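Local coordinates for protein putative ATPase, AAA family (Prochlorococcus marinus subsp. pastoris str. CCMP1986, PDB 3CTD) that is probably a DNA-dependent ATPase of the RarA/MGS1/WRNIP1 subfamily that acts in the response to stalled DNA replication, here represented by its C-terminal part, at residues I39-I43 and F70-L75; G84-P88 and G190-N194; N89-V94 and Q115-L120; P148-K152 and Q170-L174. The protein carries 1 engineered substitution. All coordinates share one frame. Residue numbers count along the deposited sequence, not the author numbering.

In the fold
The four contacts trace an all-helical body with a long loop arm. Contacts 1 and 3 share the bundle: their centres lie 12 Å apart, and F42 and L75 of contact 1 pack on S117 of contact 3. Contact 2, centred 14 Å from contact 3, ties the turn between helices 68-83 and 90-104 to helix 191-197, and D87 OD2 approaches Y119 OH. Along the chain contact 1 comes first; contacts 3 and 4 follow, both within the span from 84-88 to 190-194. Contact 4 stands in the arm, its centre 40 Å from that of contact 1, where its segments meet a neighbouring subunit of the four-chain assembly.

Contact 1: I39-I43 and F70-L75; sequences ISAFI and FIFRRL
Two helices of an all-helical bundle pack here, 39-43 from helix 36-47 and 70-75 from helix 68-83. Both segments are regular alpha-helix, as I43 N to I39 O (3.0 Å) and L75 N to I71 O (3.0 Å) attest. Their axes run in broadly the same direction, crossing at -37° with a closest approach of 11.1 Å. I39 faces I71 (CA-CA 7.8 Å) and I43 faces R74 (CA-CA 7.6 Å). The wide spacing is bridged by long side chains, with 321 Å² buried in total.

Apolar packing dominates. I39, chi1 t, sends CD1 to 3.6 Å from F70 CE2. F42, also chi1 t, reaches across with its ring: CE2 lies 4.0 Å from I71 CG2 and CZ 3.7 Å from L75 CD2. Helices 51-63 and 110-121 enclose this ring through L58, M61 and S117. Helix 36-47 belongs to the AAA lid family region and helix 68-83 to the MgsA-type C-terminal region.

Van der Waals contacts with R74 close the more open margin. I43 (m, m) sets CD1 4.0 Å from R74 CB and 3.9 Å from R74 O. R74 (chi1 m, chi2 m, chi3 t) runs its chain beside I39, bringing NH1 3.7 Å from I39 CG2.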
loop_
_atom_site.group_PDB
_atom_site.type_symbol
_atom_site.label_atom_id
_atom_site.label_comp_id
_atom_site.label_asym_id
_atom_site.label_seq_id
_atom_site.Cartn_x
_atom_site.Cartn_y
_atom_site.Cartn_z
ATOM N N ILE B 39 13.345 -24.590 -4.399
ATOM C CA ILE B 39 12.300 -23.688 -3.897
ATOM C C ILE B 39 12.051 -23.909 -2.398
ATOM O O ILE B 39 11.840 -22.946 -1.645
ATOM C CB ILE B 39 10.984 -23.749 -4.721
ATOM C CG1 ILE B 39 10.111 -22.503 -4.458
ATOM C CG2 ILE B 39 10.193 -25.013 -4.416
ATOM C CD1 ILE B 39 10.135 -21.443 -5.540
ATOM N N SER B 40 12.136 -25.155 -1.953
ATOM C CA SER B 40 12.032 -25.454 -0.525
ATOM C C SER B 40 13.153 -24.784 0.293
ATOM O O SER B 40 12.916 -24.113 1.315
ATOM C CB SER B 40 11.981 -26.978 -0.311
ATOM O OG SER B 40 12.334 -27.328 1.011
ATOM N N ALA B 41 14.381 -24.915 -0.161
ATOM C CA ALA B 41 15.492 -24.260 0.554
ATOM C C ALA B 41 15.380 -22.689 0.612
ATOM O O ALA B 41 15.769 -22.021 1.606
ATOM C CB ALA B 41 16.827 -24.717 -0.052
ATOM N N PHE B 42 14.841 -22.130 -0.463
ATOM C CA PHE B 42 14.511 -20.700 -0.597
ATOM C C PHE B 42 13.504 -20.238 0.471
ATOM O O PHE B 42 13.766 -19.345 1.257
ATOM C CB PHE B 42 13.935 -20.486 -2.022
ATOM C CG PHE B 42 13.492 -19.079 -2.319
ATOM C CD1 PHE B 42 14.418 -18.013 -2.286
ATOM C CD2 PHE B 42 12.149 -18.822 -2.689
ATOM C CE1 PHE B 42 14.008 -16.696 -2.594
ATOM C CE2 PHE B 42 11.733 -17.523 -2.981
ATOM C CZ PHE B 42 12.676 -16.441 -2.932
ATOM N N ILE B 43 12.358 -20.888 0.533
ATOM C CA ILE B 43 11.376 -20.581 1.542
ATOM C C ILE B 43 11.924 -20.856 2.945
ATOM O O ILE B 43 11.661 -20.099 3.884
ATOM C CB ILE B 43 10.092 -21.398 1.272
ATOM C CG1 ILE B 43 9.532 -21.019 -0.113
ATOM C CG2 ILE B 43 9.067 -21.182 2.373
ATOM C CD1 ILE B 43 9.275 -19.425 -0.190
ATOM N N PHE B 70 5.970 -18.504 -10.696
ATOM C CA PHE B 70 6.038 -19.516 -9.662
ATOM C C PHE B 70 6.772 -18.989 -8.404
ATOM O O PHE B 70 6.285 -19.118 -7.284
ATOM C CB PHE B 70 6.646 -20.801 -10.199
ATOM C CG PHE B 70 6.808 -21.856 -9.183
ATOM C CD1 PHE B 70 5.710 -22.360 -8.505
ATOM C CD2 PHE B 70 8.062 -22.361 -8.891
ATOM C CE1 PHE B 70 5.856 -23.371 -7.547
ATOM C CE2 PHE B 70 8.221 -23.357 -7.928
ATOM C CZ PHE B 70 7.104 -23.878 -7.255
ATOM N N ILE B 71 7.897 -18.329 -8.575
ATOM C CA ILE B 71 8.619 -17.808 -7.394
ATOM C C ILE B 71 7.755 -16.787 -6.633
ATOM O O ILE B 71 7.665 -16.819 -5.411
ATOM C CB ILE B 71 9.952 -17.139 -7.808
ATOM C CG1 ILE B 71 10.865 -18.152 -8.527
ATOM C CG2 ILE B 71 10.597 -16.429 -6.630
ATOM C CD1 ILE B 71 11.944 -17.467 -9.396
ATOM N N PHE B 72 7.116 -15.889 -7.363
ATOM C CA PHE B 72 6.194 -14.902 -6.749
ATOM C C PHE B 72 4.989 -15.517 -6.038
ATOM O O PHE B 72 4.507 -14.944 -5.070
ATOM C CB PHE B 72 5.699 -13.860 -7.752
ATOM C CG PHE B 72 6.604 -12.699 -7.875
ATOM C CD1 PHE B 72 6.906 -11.921 -6.755
ATOM C CD2 PHE B 72 7.179 -12.385 -9.084
ATOM C CE1 PHE B 72 7.761 -10.839 -6.855
ATOM C CE2 PHE B 72 8.016 -11.306 -9.173
ATOM C CZ PHE B 72 8.324 -10.534 -8.060
ATOM N N ARG B 73 4.522 -16.674 -6.505
ATOM C CA ARG B 73 3.423 -17.377 -5.815
ATOM C C ARG B 73 3.846 -17.770 -4.418
ATOM O O ARG B 73 3.143 -17.480 -3.451
ATOM C CB ARG B 73 2.977 -18.627 -6.585
ATOM C CG ARG B 73 1.724 -18.444 -7.420
ATOM C CD ARG B 73 1.364 -19.709 -8.248
ATOM N NE ARG B 73 1.495 -19.249 -9.616
ATOM C CZ ARG B 73 2.195 -19.836 -10.567
ATOM N NH1 ARG B 73 2.789 -21.021 -10.340
ATOM N NH2 ARG B 73 2.254 -19.223 -11.750
ATOM N N ARG B 74 5.007 -18.410 -4.329
ATOM C CA ARG B 74 5.559 -18.830 -3.065
ATOM C C ARG B 74 5.937 -17.683 -2.174
ATOM O O ARG B 74 5.803 -17.790 -0.975
ATOM C CB ARG B 74 6.753 -19.766 -3.263
ATOM C CG ARG B 74 6.354 -21.132 -3.789
ATOM C CD ARG B 74 5.471 -22.005 -2.828
ATOM N NE ARG B 74 4.965 -23.175 -3.572
ATOM C CZ ARG B 74 5.595 -24.367 -3.697
ATOM N NH1 ARG B 74 6.770 -24.593 -3.089
ATOM N NH2 ARG B 74 5.045 -25.345 -4.436
ATOM N N LEU B 75 6.398 -16.579 -2.746
ATOM C CA LEU B 75 6.639 -15.392 -1.959
ATOM C C LEU B 75 5.307 -14.787 -1.430
ATOM O O LEU B 75 5.249 -14.321 -0.281
ATOM C CB LEU B 75 7.408 -14.357 -2.770
ATOM C CG LEU B 75 8.881 -14.598 -3.128
ATOM C CD1 LEU B 75 9.312 -13.476 -4.062
ATOM C CD2 LEU B 75 9.692 -14.517 -1.866
#

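Contact 2: G84-P88 and G190-N194; sequences GLADP and GWEKN
The turn 84-88 receives the N-terminal end of the last modelled helix, 191-197, through two backbone hydrogen bonds. G84 leaves the preceding helix with positive phi (62/-140), L85 and A86 form a short 3-10 segment, and D87 is extended (-157/90); D87 N is satisfied by G84 O at 3.0 Å. CA atoms pair L85 with E192 (5.3 Å) and A86 with G190 (4.6 Å).

W191 N donates to A86 O at 3.2 Å (170°), and E192 N to L85 O at 2.9 Å (131°). Amides of a helix's first turn lack acceptors within their own helix; here the turn supplies them. An ideal CB on G190 would clash with A86 O at 2.8 Å.

W191 (chi1 t, chi2 93°) lays a face over P88, whose CG is 3.8 Å from the centroid of the six-membered ring, a CH-pi contact; L85 CD2 lies 4.2 Å from W191 CZ3. W191 also meets the ring of Y119 from a neighbouring subunit. E192 (chi1 p) brings CB to 3.7 Å from L85 CB, and its carboxylate is bonded by S128 OG, S126 OG and K187 N.

D87 OD2 takes a weak hydrogen bond with Y119 OH of the same chain, and OD1 caps N89 N before helix 90-104. The site links the 68-83/90-104 connection to helix 191-197 in the helical MgsA-type C-terminal region.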
loop_
_atom_site.group_PDB
_atom_site.type_symbol
_atom_site.label_atom_id
_atom_site.label_comp_id
_atom_site.label_asym_id
_atom_site.label_seq_id
_atom_site.Cartn_x
_atom_site.Cartn_y
_atom_site.Cartn_z
ATOM N N GLY B 84 2.960 -12.956 7.865
ATOM C CA GLY B 84 1.562 -12.853 8.321
ATOM C C GLY B 84 1.311 -11.592 9.103
ATOM O O GLY B 84 1.849 -10.522 8.765
ATOM N N LEU B 85 0.522 -11.700 10.178
ATOM C CA LEU B 85 0.241 -10.524 11.000
ATOM C C LEU B 85 1.438 -10.037 11.857
ATOM O O LEU B 85 1.285 -9.184 12.747
ATOM C CB LEU B 85 -0.992 -10.780 11.869
ATOM C CG LEU B 85 -2.151 -11.351 11.067
ATOM C CD1 LEU B 85 -3.178 -11.771 12.038
ATOM C CD2 LEU B 85 -2.711 -10.281 10.170
ATOM N N ALA B 86 2.624 -10.576 11.622
ATOM C CA ALA B 86 3.805 -9.959 12.253
ATOM C C ALA B 86 4.022 -8.625 11.522
ATOM O O ALA B 86 4.486 -7.640 12.108
ATOM C CB ALA B 86 5.033 -10.869 12.155
ATOM N N ASP B 87 3.673 -8.605 10.233
ATOM C CA ASP B 87 3.694 -7.393 9.411
ATOM C C ASP B 87 2.724 -7.576 8.229
ATOM O O ASP B 87 3.105 -8.046 7.153
ATOM C CB ASP B 87 5.122 -7.082 8.930
ATOM C CG ASP B 87 5.193 -5.879 7.959
ATOM O OD1 ASP B 87 4.224 -5.103 7.842
ATOM O OD2 ASP B 87 6.225 -5.719 7.270
ATOM N N PRO B 88 1.461 -7.187 8.423
ATOM C CA PRO B 88 0.504 -7.472 7.366
ATOM C C PRO B 88 0.745 -6.606 6.120
ATOM O O PRO B 88 0.081 -6.788 5.127
ATOM C CB PRO B 88 -0.840 -7.159 8.014
ATOM C CG PRO B 88 -0.528 -6.197 9.125
ATOM C CD PRO B 88 0.889 -6.375 9.526
ATOM N N GLY B 190 5.080 -8.960 17.008
ATOM C CA GLY B 190 5.039 -7.770 16.128
ATOM C C GLY B 190 3.719 -6.989 16.118
ATOM O O GLY B 190 3.180 -6.588 17.178
ATOM N N TRP B 191 3.189 -6.759 14.924
ATOM C CA TRP B 191 1.970 -5.972 14.786
ATOM C C TRP B 191 0.745 -6.672 15.431
ATOM O O TRP B 191 -0.098 -6.015 16.034
ATOM C CB TRP B 191 1.742 -5.673 13.302
ATOM C CG TRP B 191 0.506 -4.866 13.004
ATOM C CD1 TRP B 191 0.414 -3.504 12.871
ATOM C CD2 TRP B 191 -0.808 -5.381 12.749
ATOM N NE1 TRP B 191 -0.882 -3.144 12.554
ATOM C CE2 TRP B 191 -1.653 -4.278 12.489
ATOM C CE3 TRP B 191 -1.349 -6.656 12.729
ATOM C CZ2 TRP B 191 -3.020 -4.423 12.224
ATOM C CZ3 TRP B 191 -2.717 -6.796 12.446
ATOM C CH2 TRP B 191 -3.525 -5.689 12.210
ATOM N N GLU B 192 0.654 -7.999 15.310
ATOM C CA GLU B 192 -0.422 -8.749 15.953
ATOM C C GLU B 192 -0.448 -8.548 17.493
ATOM O O GLU B 192 -1.531 -8.403 18.063
ATOM C CB GLU B 192 -0.457 -10.241 15.514
ATOM C CG GLU B 192 0.822 -11.031 15.719
ATOM C CD GLU B 192 0.692 -12.515 15.378
ATOM O OE1 GLU B 192 -0.410 -12.994 14.987
ATOM O OE2 GLU B 192 1.712 -13.239 15.484
ATOM N N LYS B 193 0.716 -8.514 18.154
ATOM C CA LYS B 193 0.792 -8.216 19.607
ATOM C C LYS B 193 0.038 -6.945 20.051
ATOM O O LYS B 193 -0.842 -6.981 20.924
ATOM C CB LYS B 193 2.249 -8.097 20.067
ATOM N N ASN B 194 0.424 -5.819 19.462
ATOM C CA ASN B 194 -0.219 -4.529 19.731
ATOM C C ASN B 194 -1.723 -4.554 19.522
ATOM O O ASN B 194 -2.488 -4.047 20.358
ATOM C CB ASN B 194 0.372 -3.436 18.843
ATOM C CG ASN B 194 1.821 -3.191 19.144
ATOM O OD1 ASN B 194 2.658 -3.217 18.239
ATOM N ND2 ASN B 194 2.142 -2.982 20.428
#

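Contact 3: N89-V94 and Q115-L120; sequences NAIVVV and QASLYL
Helical backbone makes up 90-94 and 115-120, with N89 at the approach to the first helix; V93 N to N89 O (2.9 Å), V94 N to A90 O (3.0 Å) and Y119 N to Q115 O (2.9 Å) fix the alpha pitch. The segment axes run nearly antiparallel, at 162°, and come within 9.9 Å. The register places A90 opposite L120 (CA-CA 7.1 Å) and V94 opposite A116 (CA-CA 5.1 Å), so the backbones draw closer at the V94 end, where the small A116 points inward.

Y119 (chi1 t, chi2 100°) stretches its ring along helix 90-104. V93 CG1 stands over one face, 4.1 Å from the ring centroid and 16° off the normal, a CH-pi contact, while A90 CB is 3.6 Å from Y119 CE2.

This is the antiparallel pairing of helices 90-104 and 110-121, consecutive in the chain and joined by a short loop, within the helical MgsA-type C-terminal region. L120 (m, t) packs on both A90 and V94: L120 CD2 lies 3.8 Å from A90 CB and 4.1 Å from V94 CG2, and L120 CD1 lies 4.0 Å from V94 CG2. That same V94 CG2 is 4.3 Å from A116 CB. L76 and I83 of helix 68-83 continue the apolar core behind V94 and A90.

At the phenol end, Y119 OH makes a weak hydrogen bond with D87 OD2, and the Y119 ring stacks on W191 of a neighbouring subunit.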
loop_
_atom_site.group_PDB
_atom_site.type_symbol
_atom_site.label_atom_id
_atom_site.label_comp_id
_atom_site.label_asym_id
_atom_site.label_seq_id
_atom_site.Cartn_x
_atom_site.Cartn_y
_atom_site.Cartn_z
ATOM N N ASN B 89 1.699 -5.688 6.159
ATOM C CA ASN B 89 2.058 -4.930 4.962
ATOM C C ASN B 89 2.916 -5.773 3.987
ATOM O O ASN B 89 3.007 -5.499 2.773
ATOM C CB ASN B 89 2.771 -3.625 5.380
ATOM C CG ASN B 89 2.964 -2.655 4.212
ATOM O OD1 ASN B 89 2.000 -2.200 3.595
ATOM N ND2 ASN B 89 4.222 -2.327 3.915
ATOM N N ALA B 90 3.538 -6.826 4.516
ATOM C CA ALA B 90 4.409 -7.677 3.715
ATOM C C ALA B 90 3.700 -8.158 2.458
ATOM O O ALA B 90 4.314 -8.193 1.390
ATOM C CB ALA B 90 4.944 -8.892 4.561
ATOM N N ILE B 91 2.427 -8.555 2.583
ATOM C CA ILE B 91 1.694 -9.020 1.406
ATOM C C ILE B 91 1.506 -7.872 0.415
ATOM O O ILE B 91 1.548 -8.101 -0.767
ATOM C CB ILE B 91 0.349 -9.761 1.731
ATOM C CG1 ILE B 91 -0.248 -10.398 0.490
ATOM C CG2 ILE B 91 -0.694 -8.831 2.323
ATOM C CD1 ILE B 91 0.367 -11.707 0.177
ATOM N N VAL B 92 1.342 -6.641 0.897
ATOM C CA VAL B 92 1.199 -5.514 -0.017
ATOM C C VAL B 92 2.504 -5.272 -0.769
ATOM O O VAL B 92 2.483 -5.026 -1.954
ATOM C CB VAL B 92 0.798 -4.214 0.740
ATOM C CG1 VAL B 92 0.722 -2.993 -0.231
ATOM C CG2 VAL B 92 -0.509 -4.411 1.564
ATOM N N VAL B 93 3.644 -5.353 -0.084
ATOM C CA VAL B 93 4.923 -5.039 -0.710
ATOM C C VAL B 93 5.255 -6.098 -1.777
ATOM O O VAL B 93 5.655 -5.775 -2.908
ATOM C CB VAL B 93 6.072 -4.945 0.360
ATOM C CG1 VAL B 93 7.492 -4.953 -0.287
ATOM C CG2 VAL B 93 5.879 -3.722 1.282
ATOM N N VAL B 94 5.128 -7.360 -1.410
ATOM C CA VAL B 94 5.437 -8.443 -2.324
ATOM C C VAL B 94 4.506 -8.430 -3.533
ATOM O O VAL B 94 4.941 -8.706 -4.634
ATOM C CB VAL B 94 5.260 -9.809 -1.647
ATOM C CG1 VAL B 94 5.324 -10.872 -2.684
ATOM C CG2 VAL B 94 6.312 -10.000 -0.571
ATOM N N GLN B 115 14.121 -7.656 -4.044
ATOM C CA GLN B 115 13.438 -6.867 -2.981
ATOM C C GLN B 115 12.411 -7.682 -2.174
ATOM O O GLN B 115 12.387 -7.655 -0.929
ATOM C CB GLN B 115 12.720 -5.655 -3.555
ATOM C CG GLN B 115 11.830 -4.956 -2.554
ATOM C CD GLN B 115 11.772 -3.440 -2.756
ATOM O OE1 GLN B 115 12.536 -2.900 -3.537
ATOM N NE2 GLN B 115 10.837 -2.758 -2.082
ATOM N N ALA B 116 11.515 -8.356 -2.902
ATOM C CA ALA B 116 10.478 -9.142 -2.279
ATOM C C ALA B 116 11.084 -10.237 -1.375
ATOM O O ALA B 116 10.673 -10.427 -0.214
ATOM C CB ALA B 116 9.581 -9.745 -3.345
ATOM N N SER B 117 12.055 -10.956 -1.914
ATOM C CA SER B 117 12.718 -12.014 -1.173
ATOM C C SER B 117 13.411 -11.484 0.070
ATOM O O SER B 117 13.156 -11.970 1.187
ATOM C CB SER B 117 13.681 -12.771 -2.093
ATOM O OG SER B 117 12.906 -13.216 -3.217
ATOM N N LEU B 118 14.291 -10.510 -0.111
ATOM C CA LEU B 118 15.025 -9.914 1.027
ATOM C C LEU B 118 14.104 -9.379 2.089
ATOM O O LEU B 118 14.354 -9.511 3.280
ATOM C CB LEU B 118 15.949 -8.793 0.536
ATOM C CG LEU B 118 17.196 -9.320 -0.197
ATOM C CD1 LEU B 118 17.837 -8.170 -0.955
ATOM C CD2 LEU B 118 18.198 -10.027 0.773
ATOM N N TYR B 119 13.002 -8.789 1.649
ATOM C CA TYR B 119 12.050 -8.155 2.561
ATOM C C TYR B 119 11.421 -9.165 3.540
ATOM O O TYR B 119 11.289 -8.891 4.730
ATOM C CB TYR B 119 10.961 -7.490 1.737
ATOM C CG TYR B 119 9.933 -6.811 2.572
ATOM C CD1 TYR B 119 9.949 -5.451 2.773
ATOM C CD2 TYR B 119 8.922 -7.527 3.163
ATOM C CE1 TYR B 119 8.950 -4.809 3.561
ATOM C CE2 TYR B 119 7.921 -6.896 3.961
ATOM C CZ TYR B 119 7.938 -5.546 4.147
ATOM O OH TYR B 119 6.938 -4.952 4.924
ATOM N N LEU B 120 10.983 -10.313 3.009
ATOM C CA LEU B 120 10.449 -11.393 3.831
ATOM C C LEU B 120 11.537 -11.990 4.722
ATOM O O LEU B 120 11.295 -12.210 5.895
ATOM C CB LEU B 120 9.794 -12.465 2.967
ATOM C CG LEU B 120 8.587 -11.967 2.181
ATOM C CD1 LEU B 120 7.901 -13.103 1.411
ATOM C CD2 LEU B 120 7.613 -11.267 3.137
#

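Contact 4: P148-K152 and Q170-L174; sequences PNHLK and QQEYL
H150 adopts chi1 p (67°) with chi2 -78°, which swings its imidazole toward 170-174 and lets NE2 donate to E172 O at 2.7 Å (160°). The acceptor meets the ring edge near its plane, as an in-plane N-H requires; H150 CD2, next to NE2 in the ring, lies 3.7 Å from Q171 CG. The ring sits on a 3-10 turn, 149-151, closed by L151 N to P148 O at 3.0 Å. Facing it, 170-174 is irregular, extended at Q171 (-142/144) and E172 (-77/132). L151 and Y173 have the closer CA pairing, 7.3 Å, against 8.0 Å for P148 and L174.

L151 (m, t) inserts its branched end beside the opposing backbone: CD1 lies 3.4 Å from Y173 O and CD2 3.9 Å from Y173 CD1. Y173 (chi1 m) has CA-CB directed away, yet its ring reaches L151. Q171 (t, t) extends its amide so that NE2 donates to Y173 OH at 3.0 Å; L159 O also bonds this NE2.

Loop packs on loop in the MgsA-type C-terminal region, between helices 131-139 and 191-197. A neighbouring subunit adds hydrogen bonds: Y173 O to W57 NE1 of its helix 51-63, and L151 O to S40 OG of its helix 36-47.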
loop_
_atom_site.group_PDB
_atom_site.type_symbol
_atom_site.label_atom_id
_atom_site.label_comp_id
_atom_site.label_asym_id
_atom_site.label_seq_id
_atom_site.Cartn_x
_atom_site.Cartn_y
_atom_site.Cartn_z
ATOM N N PRO B 148 -26.209 -19.208 15.288
ATOM C CA PRO B 148 -27.115 -18.670 16.311
ATOM C C PRO B 148 -28.094 -17.655 15.707
ATOM O O PRO B 148 -27.704 -16.884 14.822
ATOM C CB PRO B 148 -26.171 -18.000 17.315
ATOM C CG PRO B 148 -24.839 -18.754 17.148
ATOM C CD PRO B 148 -24.798 -19.273 15.726
ATOM N N ASN B 149 -29.341 -17.680 16.163
ATOM C CA ASN B 149 -30.356 -16.750 15.707
ATOM C C ASN B 149 -29.941 -15.281 15.625
ATOM O O ASN B 149 -30.254 -14.598 14.641
ATOM C CB ASN B 149 -31.685 -16.945 16.466
ATOM C CG ASN B 149 -32.238 -18.394 16.315
ATOM O OD1 ASN B 149 -31.993 -19.088 15.296
ATOM N ND2 ASN B 149 -32.967 -18.850 17.331
ATOM N N HIS B 150 -29.256 -14.771 16.647
ATOM C CA HIS B 150 -28.985 -13.336 16.662
ATOM C C HIS B 150 -27.863 -12.959 15.679
ATOM O O HIS B 150 -27.543 -11.799 15.535
ATOM C CB HIS B 150 -28.642 -12.864 18.070
ATOM C CG HIS B 150 -27.356 -13.414 18.580
ATOM N ND1 HIS B 150 -27.243 -14.698 19.053
ATOM C CD2 HIS B 150 -26.126 -12.865 18.685
ATOM C CE1 HIS B 150 -25.996 -14.929 19.416
ATOM N NE2 HIS B 150 -25.294 -13.832 19.199
ATOM N N LEU B 151 -27.277 -13.969 15.028
ATOM C CA LEU B 151 -26.149 -13.802 14.130
ATOM C C LEU B 151 -26.549 -14.080 12.701
ATOM O O LEU B 151 -25.726 -13.943 11.812
ATOM C CB LEU B 151 -24.981 -14.717 14.492
ATOM C CG LEU B 151 -24.349 -14.491 15.867
ATOM C CD1 LEU B 151 -23.158 -15.438 16.096
ATOM C CD2 LEU B 151 -23.983 -13.046 16.053
ATOM N N LYS B 152 -27.801 -14.484 12.490
ATOM C CA LYS B 152 -28.318 -14.691 11.142
ATOM C C LYS B 152 -28.465 -13.394 10.359
ATOM O O LYS B 152 -28.542 -12.284 10.915
ATOM C CB LYS B 152 -29.684 -15.389 11.177
ATOM C CG LYS B 152 -29.617 -16.878 11.498
ATOM C CD LYS B 152 -30.977 -17.541 11.324
ATOM C CE LYS B 152 -31.067 -18.759 12.222
ATOM N NZ LYS B 152 -31.864 -19.823 11.545
ATOM N N GLN B 170 -20.854 -6.976 24.963
ATOM C CA GLN B 170 -20.757 -8.414 25.212
ATOM C C GLN B 170 -21.843 -9.204 24.409
ATOM O O GLN B 170 -23.035 -9.165 24.736
ATOM C CB GLN B 170 -20.766 -8.683 26.726
ATOM C CG GLN B 170 -20.858 -10.146 27.111
ATOM C CD GLN B 170 -20.686 -10.356 28.609
ATOM O OE1 GLN B 170 -20.925 -9.439 29.400
ATOM N NE2 GLN B 170 -20.262 -11.556 29.001
ATOM N N GLN B 171 -21.440 -9.862 23.317
ATOM C CA GLN B 171 -22.388 -10.596 22.490
ATOM C C GLN B 171 -21.728 -11.879 22.010
ATOM O O GLN B 171 -20.550 -11.893 21.708
ATOM C CB GLN B 171 -22.872 -9.713 21.300
ATOM C CG GLN B 171 -23.898 -10.344 20.339
ATOM C CD GLN B 171 -24.496 -9.318 19.386
ATOM O OE1 GLN B 171 -25.703 -9.185 19.305
ATOM N NE2 GLN B 171 -23.648 -8.582 18.655
ATOM N N GLU B 172 -22.489 -12.954 21.920
ATOM C CA GLU B 172 -21.926 -14.249 21.528
ATOM C C GLU B 172 -21.706 -14.265 20.032
ATOM O O GLU B 172 -22.638 -13.943 19.273
ATOM C CB GLU B 172 -22.908 -15.389 21.869
ATOM C CG GLU B 172 -23.390 -15.449 23.336
ATOM C CD GLU B 172 -24.549 -16.463 23.565
ATOM O OE1 GLU B 172 -24.693 -17.396 22.744
ATOM O OE2 GLU B 172 -25.316 -16.326 24.562
ATOM N N TYR B 173 -20.517 -14.699 19.612
ATOM C CA TYR B 173 -20.153 -14.809 18.203
ATOM C C TYR B 173 -19.890 -16.242 17.798
ATOM O O TYR B 173 -19.964 -16.622 16.612
ATOM C CB TYR B 173 -18.972 -13.875 17.867
ATOM C CG TYR B 173 -19.383 -12.399 17.996
ATOM C CD1 TYR B 173 -20.428 -11.882 17.227
ATOM C CD2 TYR B 173 -18.748 -11.538 18.881
ATOM C CE1 TYR B 173 -20.836 -10.553 17.345
ATOM C CE2 TYR B 173 -19.130 -10.213 19.007
ATOM C CZ TYR B 173 -20.193 -9.730 18.242
ATOM O OH TYR B 173 -20.644 -8.422 18.369
ATOM N N LEU B 174 -19.608 -17.066 18.794
ATOM C CA LEU B 174 -19.400 -18.503 18.561
ATOM C C LEU B 174 -20.663 -19.187 19.029
ATOM O O LEU B 174 -21.385 -18.651 19.858
ATOM C CB LEU B 174 -18.212 -19.018 19.384
ATOM C CG LEU B 174 -16.828 -18.790 18.786
ATOM C CD1 LEU B 174 -15.758 -18.628 19.899
ATOM C CD2 LEU B 174 -16.483 -19.900 17.861
#